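Local atomic coordinates of beta-galactosidase/beta-glucuronidase (Faecalibacterium prausnitzii L2-6, PDB entry 6MVF), a protein that binds flavin mononucleotide and, as a family 2 glycoside hydrolase, acts as a beta-glucuronidase, probably cleaving beta-galactosides as well. Residues A[168-173]-A[203-208]. Numbering follows the deposited sequence.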
ATOM      1  N   VAL A 168      -2.289  -5.705 -29.194  1.00 34.34           N
ATOM      2  CA  VAL A 168      -1.823  -7.091 -29.293  1.00 31.61           C
ATOM      3  C   VAL A 168      -1.019  -7.267 -30.570  1.00 30.87           C
ATOM      4  O   VAL A 168      -1.110  -6.453 -31.500  1.00 30.16           O
ATOM      5  CB  VAL A 168      -2.990  -8.104 -29.271  1.00 33.68           C
ATOM      6  CG1 VAL A 168      -3.655  -8.177 -27.875  1.00 29.82           C
ATOM      7  CG2 VAL A 168      -3.997  -7.789 -30.367  1.00 31.48           C
ATOM      8  N   PRO A 169      -0.204  -8.335 -30.649  1.00 31.68           N
ATOM      9  CA  PRO A 169       0.460  -8.654 -31.918  1.00 29.25           C
ATOM     10  C   PRO A 169      -0.535  -9.212 -32.916  1.00 34.43           C
ATOM     11  O   PRO A 169      -1.711  -9.411 -32.580  1.00 29.68           O
ATOM     12  CB  PRO A 169       1.500  -9.719 -31.537  1.00 31.06           C
ATOM     13  CG  PRO A 169       1.505  -9.765 -30.046  1.00 34.77           C
ATOM     14  CD  PRO A 169       0.167  -9.293 -29.598  1.00 32.93           C
ATOM     15  N   ASN A 170      -0.058  -9.493 -34.135  1.00 36.08           N
ATOM     16  CA  ASN A 170      -0.945  -9.986 -35.185  1.00 36.30           C
ATOM     17  C   ASN A 170      -1.522 -11.355 -34.829  1.00 28.32           C
ATOM     18  O   ASN A 170      -2.708 -11.609 -35.044  1.00 28.01           O
ATOM     19  CB  ASN A 170      -0.203 -10.028 -36.523  1.00 28.66           C
ATOM     20  CG  ASN A 170      -1.101 -10.445 -37.668  1.00 33.06           C
ATOM     21  OD1 ASN A 170      -2.076  -9.758 -37.985  1.00 40.64           O
ATOM     22  ND2 ASN A 170      -0.789 -11.578 -38.287  1.00 25.02           N
ATOM     23  N   ALA A 171      -0.699 -12.250 -34.302  1.00 30.14           N
ATOM     24  CA  ALA A 171      -1.179 -13.505 -33.744  1.00 31.69           C
ATOM     25  C   ALA A 171      -1.445 -13.289 -32.256  1.00 33.57           C
ATOM     26  O   ALA A 171      -0.553 -12.855 -31.518  1.00 30.19           O
ATOM     27  CB  ALA A 171      -0.168 -14.630 -33.968  1.00 26.80           C
ATOM     28  N   HIS A 172      -2.669 -13.589 -31.824  1.00 28.60           N
ATOM     29  CA  HIS A 172      -3.152 -13.261 -30.491  1.00 31.48           C
ATOM     30  C   HIS A 172      -4.419 -14.062 -30.234  1.00 31.80           C
ATOM     31  O   HIS A 172      -5.137 -14.423 -31.166  1.00 32.68           O
ATOM     32  CB  HIS A 172      -3.439 -11.755 -30.343  1.00 24.94           C
ATOM     33  CG  HIS A 172      -4.568 -11.261 -31.199  1.00 28.44           C
ATOM     34  ND1 HIS A 172      -4.370 -10.670 -32.430  1.00 31.29           N
ATOM     35  CD2 HIS A 172      -5.907 -11.255 -30.995  1.00 29.26           C
ATOM     36  CE1 HIS A 172      -5.537 -10.328 -32.948  1.00 31.22           C
ATOM     37  NE2 HIS A 172      -6.487 -10.666 -32.092  1.00 25.61           N
ATOM     38  N   PHE A 173      -4.702 -14.305 -28.954  1.00 30.59           N
ATOM     39  CA  PHE A 173      -5.943 -14.965 -28.568  1.00 31.27           C
ATOM     40  C   PHE A 173      -7.166 -14.124 -28.943  1.00 34.88           C
ATOM     41  O   PHE A 173      -7.166 -12.889 -28.816  1.00 32.47           O
ATOM     42  CB  PHE A 173      -5.952 -15.258 -27.065  1.00 27.01           C
ATOM     43  CG  PHE A 173      -4.888 -16.223 -26.612  1.00 29.01           C
ATOM     44  CD1 PHE A 173      -5.006 -17.588 -26.884  1.00 27.54           C
ATOM     45  CD2 PHE A 173      -3.792 -15.773 -25.866  1.00 31.78           C
ATOM     46  CE1 PHE A 173      -4.043 -18.479 -26.467  1.00 27.05           C
ATOM     47  CE2 PHE A 173      -2.824 -16.661 -25.423  1.00 29.07           C
ATOM     48  CZ  PHE A 173      -2.945 -18.018 -25.726  1.00 31.16           C
ATOM     49  N   VAL A 203      -7.213 -18.894 -31.173  1.00 39.69           N
ATOM     50  CA  VAL A 203      -6.127 -18.049 -31.643  1.00 33.45           C
ATOM     51  C   VAL A 203      -6.526 -17.434 -32.980  1.00 35.90           C
ATOM     52  O   VAL A 203      -6.902 -18.147 -33.918  1.00 34.31           O
ATOM     53  CB  VAL A 203      -4.815 -18.839 -31.753  1.00 31.19           C
ATOM     54  CG1 VAL A 203      -3.652 -17.894 -32.080  1.00 31.17           C
ATOM     55  CG2 VAL A 203      -4.559 -19.612 -30.442  1.00 26.28           C
ATOM     56  N   THR A 204      -6.468 -16.106 -33.044  1.00 33.10           N
ATOM     57  CA  THR A 204      -6.580 -15.361 -34.289  1.00 30.14           C
ATOM     58  C   THR A 204      -5.232 -15.384 -34.991  1.00 31.11           C
ATOM     59  O   THR A 204      -4.200 -15.084 -34.382  1.00 33.34           O
ATOM     60  CB  THR A 204      -7.013 -13.911 -34.011  1.00 37.75           C
ATOM     61  OG1 THR A 204      -8.286 -13.902 -33.351  1.00 34.16           O
ATOM     62  CG2 THR A 204      -7.086 -13.073 -35.304  1.00 27.69           C
ATOM     63  N   ASN A 205      -5.244 -15.742 -36.263  1.00 36.12           N
ATOM     64  CA  ASN A 205      -4.052 -15.938 -37.082  1.00 31.28           C
ATOM     65  C   ASN A 205      -3.076 -16.956 -36.510  1.00 30.39           C
ATOM     66  O   ASN A 205      -1.884 -16.652 -36.380  1.00 31.77           O
ATOM     67  CB  ASN A 205      -3.335 -14.607 -37.285  1.00 31.45           C
ATOM     68  CG  ASN A 205      -4.196 -13.607 -37.989  1.00 35.51           C
ATOM     69  OD1 ASN A 205      -4.831 -13.927 -39.003  1.00 40.11           O
ATOM     70  ND2 ASN A 205      -4.252 -12.391 -37.453  1.00 30.85           N
ATOM     71  N   PRO A 206      -3.509 -18.173 -36.196  1.00 32.44           N
ATOM     72  CA  PRO A 206      -2.548 -19.211 -35.813  1.00 29.52           C
ATOM     73  C   PRO A 206      -1.640 -19.539 -36.981  1.00 30.73           C
ATOM     74  O   PRO A 206      -1.846 -19.091 -38.106  1.00 42.19           O
ATOM     75  CB  PRO A 206      -3.428 -20.407 -35.446  1.00 30.78           C
ATOM     76  CG  PRO A 206      -4.630 -20.229 -36.297  1.00 30.41           C
ATOM     77  CD  PRO A 206      -4.859 -18.737 -36.402  1.00 28.21           C
ATOM     78  N   ASP A 207      -0.649 -20.380 -36.706  1.00 36.13           N
ATOM     79  CA  ASP A 207       0.415 -20.698 -37.652  1.00 39.21           C
ATOM     80  C   ASP A 207       1.310 -21.769 -37.019  1.00 38.19           C
ATOM     81  O   ASP A 207       1.367 -21.876 -35.793  1.00 37.80           O
ATOM     82  CB  ASP A 207       1.166 -19.405 -38.011  1.00 42.07           C
ATOM     83  CG  ASP A 207       2.594 -19.640 -38.443  1.00 52.18           C
ATOM     84  OD1 ASP A 207       2.799 -20.156 -39.573  1.00 65.91           O
ATOM     85  OD2 ASP A 207       3.516 -19.284 -37.661  1.00 50.50           O
ATOM     86  N   ASP A 208       1.997 -22.583 -37.824  1.00 38.01           N
ATOM     87  CA  ASP A 208       2.763 -23.701 -37.275  1.00 32.44           C
ATOM     88  C   ASP A 208       3.884 -23.268 -36.329  1.00 37.39           C
ATOM     89  O   ASP A 208       4.316 -24.072 -35.494  1.00 36.78           O
ATOM     90  CB  ASP A 208       3.338 -24.550 -38.411  1.00 39.94           C
ATOM     91  CG  ASP A 208       2.269 -25.378 -39.121  1.00 52.42           C
ATOM     92  OD1 ASP A 208       1.171 -25.560 -38.545  1.00 54.97           O
ATOM     93  OD2 ASP A 208       2.523 -25.851 -40.250  1.00 55.83           O
TER
HETATM   94  O   HOH W   1      -9.210 -11.527 -32.277  1.00 34.17           O
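His172 and Thr204 form an antiparallel hydrogen-bonded pair where strand 172-173 joins the end of strand 195-204, and they illustrate how a short strand can be fastened by side chains as well as backbone. The sheet belongs to the immunoglobulin-like beta-sandwich domain of family 2 glycosidases. Thr204 N donates to His172 O at 2.9 Å, while the return bond from His172 N is weak. Chi1 of 66° sets CG of His172 between its backbone N and carbonyl carbon, and from CB the imidazole runs alongside Thr204. Its ND1 donates to Pro169 O (2.9 Å), in the carbonyl plane; CD2 lies 4.2 Å from Thr204 CB and CE1 meets Thr204 CG2. NE2, hydrogen-bonded to a water, lies 3.8 Å from Thr204 CB, which sits over one ring face while Val168 CG2 takes the opposite face. A leucine here would probably leave Pro169 O without its side-chain donor and the water at NE2 without one of its partners. Beyond the strand, Asn205 ND2 gives Asn170 O a nearly straight bond (175°), from above the carbonyl plane. Asp174, an FMN-binding residue, adjoins Thr204, whose OG1 donates to that same water (2.8 Å).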